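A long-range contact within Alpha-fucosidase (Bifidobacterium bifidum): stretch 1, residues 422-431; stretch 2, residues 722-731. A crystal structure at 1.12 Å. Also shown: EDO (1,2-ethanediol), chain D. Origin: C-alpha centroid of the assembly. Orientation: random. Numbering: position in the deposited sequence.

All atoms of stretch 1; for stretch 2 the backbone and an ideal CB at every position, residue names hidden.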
# COMPACT_ATOMS: atom_id res chain seq x y z
N ASN A 422 -7.45 -7.04 3.18
CA ASN A 422 -8.57 -6.52 3.98
C ASN A 422 -8.13 -5.38 4.90
O ASN A 422 -8.57 -5.29 6.04
CB ASN A 422 -9.28 -7.65 4.74
CG ASN A 422 -10.76 -7.37 4.97
OD1 ASN A 422 -11.35 -6.48 4.35
ND2 ASN A 422 -11.37 -8.13 5.87
N VAL A 423 -7.22 -4.56 4.37
CA VAL A 423 -6.81 -3.22 4.83
C VAL A 423 -5.37 -2.93 4.41
O VAL A 423 -5.05 -1.78 4.08
CB VAL A 423 -7.01 -2.93 6.35
CG1 VAL A 423 -6.07 -3.75 7.23
CG2 VAL A 423 -6.84 -1.43 6.65
N ASN A 424 -4.51 -3.94 4.44
CA ASN A 424 -3.08 -3.70 4.33
C ASN A 424 -2.64 -3.32 2.92
O ASN A 424 -1.99 -2.30 2.73
CB ASN A 424 -2.28 -4.90 4.82
CG ASN A 424 -2.67 -5.34 6.22
OD1 ASN A 424 -2.10 -4.88 7.22
ND2 ASN A 424 -3.66 -6.19 6.30
N LEU A 425 -3.02 -4.14 1.95
CA LEU A 425 -2.70 -3.83 0.56
C LEU A 425 -3.37 -2.53 0.12
O LEU A 425 -2.78 -1.73 -0.62
CB LEU A 425 -3.09 -4.99 -0.36
CG LEU A 425 -2.67 -4.86 -1.82
CD1 LEU A 425 -1.16 -4.75 -1.97
CD2 LEU A 425 -3.22 -6.00 -2.65
N GLN A 426 -4.59 -2.31 0.59
CA GLN A 426 -5.29 -1.05 0.36
C GLN A 426 -4.45 0.12 0.85
O GLN A 426 -4.26 1.10 0.13
CB GLN A 426 -6.65 -1.05 1.06
CG GLN A 426 -7.72 -1.93 0.42
CD GLN A 426 -7.65 -3.41 0.79
OE1 GLN A 426 -6.81 -3.84 1.59
NE2 GLN A 426 -8.55 -4.19 0.21
N MET A 427 -3.95 0.02 2.08
CA MET A 427 -3.15 1.08 2.68
C MET A 427 -1.87 1.37 1.89
O MET A 427 -1.47 2.53 1.75
CB MET A 427 -2.82 0.75 4.14
CG MET A 427 -2.22 1.91 4.90
SD MET A 427 -2.03 1.63 6.66
CE MET A 427 -3.71 1.21 7.13
N ASN A 428 -1.24 0.31 1.37
CA ASN A 428 -0.06 0.47 0.53
C ASN A 428 -0.32 1.40 -0.65
O ASN A 428 0.60 2.04 -1.15
CB ASN A 428 0.41 -0.87 -0.03
CG ASN A 428 1.09 -1.75 1.00
OD1 ASN A 428 1.05 -1.49 2.20
ND2 ASN A 428 1.71 -2.83 0.52
N TYR A 429 -1.57 1.43 -1.11
CA TYR A 429 -1.98 2.25 -2.25
C TYR A 429 -2.94 3.37 -1.89
O TYR A 429 -3.76 3.80 -2.72
CB TYR A 429 -2.47 1.36 -3.41
CG TYR A 429 -1.32 0.55 -3.96
CD1 TYR A 429 -0.50 1.07 -4.97
CD2 TYR A 429 -0.99 -0.70 -3.43
CE1 TYR A 429 0.59 0.36 -5.45
CE2 TYR A 429 0.09 -1.42 -3.91
CZ TYR A 429 0.88 -0.88 -4.91
OH TYR A 429 1.96 -1.61 -5.36
N TRP A 430 -2.84 3.86 -0.65
CA TRP A 430 -3.54 5.09 -0.26
C TRP A 430 -2.84 6.40 -0.62
O TRP A 430 -3.53 7.35 -0.95
CB TRP A 430 -3.90 5.10 1.22
CG TRP A 430 -5.05 4.20 1.59
CD1 TRP A 430 -5.94 3.60 0.75
CD2 TRP A 430 -5.43 3.84 2.92
NE1 TRP A 430 -6.84 2.85 1.48
CE2 TRP A 430 -6.55 2.98 2.81
CE3 TRP A 430 -4.94 4.14 4.19
CZ2 TRP A 430 -7.19 2.43 3.94
CZ3 TRP A 430 -5.56 3.59 5.31
CH2 TRP A 430 -6.68 2.75 5.17
N PRO A 431 -1.49 6.50 -0.49
CA PRO A 431 -0.88 7.79 -0.87
C PRO A 431 -0.48 7.88 -2.34
O PRO A 431 0.02 8.92 -2.77
CB PRO A 431 0.39 7.82 -0.02
CG PRO A 431 0.79 6.37 0.08
CD PRO A 431 -0.49 5.56 0.06
N UNK A 722 1.11 0.05 13.40
CA UNK A 722 0.88 -0.57 12.10
C UNK A 722 -0.35 -0.06 11.37
O UNK A 722 -0.59 1.15 11.32
CB UNK A 722 0.76 -2.09 12.28
N UNK A 723 -1.13 -0.99 10.83
CA UNK A 723 -2.29 -0.61 10.02
C UNK A 723 -3.32 0.16 10.85
O UNK A 723 -4.04 1.01 10.31
CB UNK A 723 -2.94 -1.85 9.41
N UNK A 724 -3.40 -0.12 12.14
CA UNK A 724 -4.43 0.51 12.97
C UNK A 724 -4.17 2.00 13.14
O UNK A 724 -5.08 2.81 12.97
CB UNK A 724 -4.50 -0.17 14.34
N UNK A 725 -2.93 2.37 13.44
CA UNK A 725 -2.61 3.79 13.53
C UNK A 725 -2.71 4.47 12.16
O UNK A 725 -3.20 5.60 12.07
CB UNK A 725 -1.21 3.98 14.11
N UNK A 726 -2.28 3.78 11.10
CA UNK A 726 -2.43 4.32 9.75
C UNK A 726 -3.88 4.62 9.40
O UNK A 726 -4.19 5.70 8.89
CB UNK A 726 -1.85 3.34 8.73
N UNK A 727 -4.77 3.68 9.70
CA UNK A 727 -6.19 3.88 9.47
C UNK A 727 -6.75 5.04 10.29
O UNK A 727 -7.52 5.87 9.79
CB UNK A 727 -6.96 2.60 9.79
N UNK A 728 -6.35 5.11 11.56
CA UNK A 728 -6.87 6.14 12.45
C UNK A 728 -6.45 7.54 12.03
O UNK A 728 -7.27 8.46 12.06
CB UNK A 728 -6.41 5.87 13.88
N UNK A 729 -5.20 7.71 11.60
CA UNK A 729 -4.74 9.01 11.10
C UNK A 729 -5.61 9.47 9.92
O UNK A 729 -6.12 10.59 9.91
CB UNK A 729 -3.27 8.93 10.68
N UNK A 730 -5.79 8.59 8.93
CA UNK A 730 -6.58 8.95 7.75
C UNK A 730 -8.05 9.20 8.06
O UNK A 730 -8.65 10.12 7.50
CB UNK A 730 -6.47 7.84 6.70
N UNK A 731 -8.61 8.40 8.96
CA UNK A 731 -10.01 8.54 9.36
C UNK A 731 -10.24 9.87 10.06
O UNK A 731 -11.17 10.60 9.73
CB UNK A 731 -10.43 7.39 10.27
C1 EDO D . -11.21 -3.68 7.92
O1 EDO D . -11.08 -3.52 9.42
C2 EDO D . -11.28 -5.23 7.67
O2 EDO D . -9.94 -5.83 7.98

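At position 722 the backbone angles decide more than the neighbours do. Phi is 50° and psi -135°, and a positive phi by itself favours glycine; the ideal CB has nothing of stretch 1 within 5.5 Å. The residue is Gly-722, whose O accepts the 3.1 Å backbone hydrogen bond from N of 726.

Position 723 directs CA-to-CB toward stretch 1, and its CA lies 6.5 Å from that of Asn-424. The ideal CB is 3.9 Å from Met-427 CE and 4.3 Å from Val-423 CG1, a largely apolar setting that would suit a leucine, a methionine or an aromatic ring. The residue is Trp-723, with chi1 at 61° (p). Its CD2 packs 4.1 Å from Val-423 CG1, and its CB lies 3.8 Å from Met-427 CE. It has the largest covered area in stretch 2, 74 Å².

Positions 724 and 725 both point away, with no atom of stretch 1 within 5.5 Å of either ideal CB. Stretch 1 therefore sets no preference beyond compatibility with a helix; the residues are Ala-724 and Ile-725.

Position 726 points toward stretch 1, but its ideal CB would sit 2.7 Å from Met-427 SD, a clash. With phi/psi at -58/-47, the backbone is ordinary helix, so the steric evidence is what argues for glycine. Gly-726 leaves that space to the methionine, whose CE comes 4.1 Å from Gly-726 C.

At 727 the CA-to-CB bond runs sideways. The ideal CB is 4.4 Å from Met-427 CE and 4.6 Å from Trp-430 CH2, so an apolar side chain or a long one with an aliphatic stem would fit. Gln-727 is extended (chi1 and chi2 both t). Its CB remains 4.4 Å from Met-427 CE, while its CA lies at the edge of the Trp-430 ring, 4.2 Å from CZ3.

Positions 728 and 729 are out of reach of stretch 1, which leaves their choice open; they hold Arg-728 and Ile-729.

Position 730 points toward stretch 1 again, its ideal CB 4.6 Å from Trp-430 CZ3. A small or medium side chain, polar or apolar, could pack beside the indole. Asn-730 (chi1 -77°, m) brings ND2 to 4.0 Å from Trp-430 CE3 and turns the same atom back to its own helix: ND2 donates to Gly-726 O at 2.9 Å, with a nearly straight angle of 169°.

Position 731 is out of reach, so stretch 1 imposes nothing. Ser-731 instead uses its OG to donate to Gln-727 O at 2.8 Å.

Stretch 2, residues 722-731: GWAIGQRINS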
# COMPACT_ATOMS: atom_id res chain seq x y z
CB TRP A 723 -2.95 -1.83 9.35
CG TRP A 723 -3.47 -2.85 10.32
CD1 TRP A 723 -2.83 -3.98 10.73
CD2 TRP A 723 -4.72 -2.82 11.01
NE1 TRP A 723 -3.61 -4.66 11.64
CE2 TRP A 723 -4.77 -3.97 11.83
CE3 TRP A 723 -5.81 -1.93 11.02
CZ2 TRP A 723 -5.86 -4.25 12.66
CZ3 TRP A 723 -6.89 -2.21 11.85
CH2 TRP A 723 -6.91 -3.36 12.65
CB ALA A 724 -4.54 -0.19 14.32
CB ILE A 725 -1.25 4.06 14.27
CG1 ILE A 725 -1.17 5.52 14.72
CG2 ILE A 725 -0.05 3.68 13.41
CD1 ILE A 725 -2.19 5.90 15.76
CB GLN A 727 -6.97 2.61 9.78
CG GLN A 727 -8.47 2.78 9.58
CD GLN A 727 -9.26 1.57 10.01
OE1 GLN A 727 -8.75 0.67 10.69
NE2 GLN A 727 -10.53 1.53 9.61
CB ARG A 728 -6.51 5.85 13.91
CG ARG A 728 -7.28 4.65 14.44
CD ARG A 728 -6.79 4.20 15.79
NE ARG A 728 -7.32 2.88 16.12
CZ ARG A 728 -7.34 2.38 17.35
NH1 ARG A 728 -6.89 3.09 18.38
NH2 ARG A 728 -7.83 1.17 17.56
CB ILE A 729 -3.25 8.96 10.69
CG1 ILE A 729 -2.37 8.74 11.92
CG2 ILE A 729 -2.83 10.26 10.00
CD1 ILE A 729 -0.96 8.29 11.59
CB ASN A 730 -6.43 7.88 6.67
CG ASN A 730 -5.10 7.98 5.94
OD1 ASN A 730 -4.98 8.70 4.95
ND2 ASN A 730 -4.10 7.27 6.45
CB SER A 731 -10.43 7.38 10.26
OG SER A 731 -10.30 6.14 9.59
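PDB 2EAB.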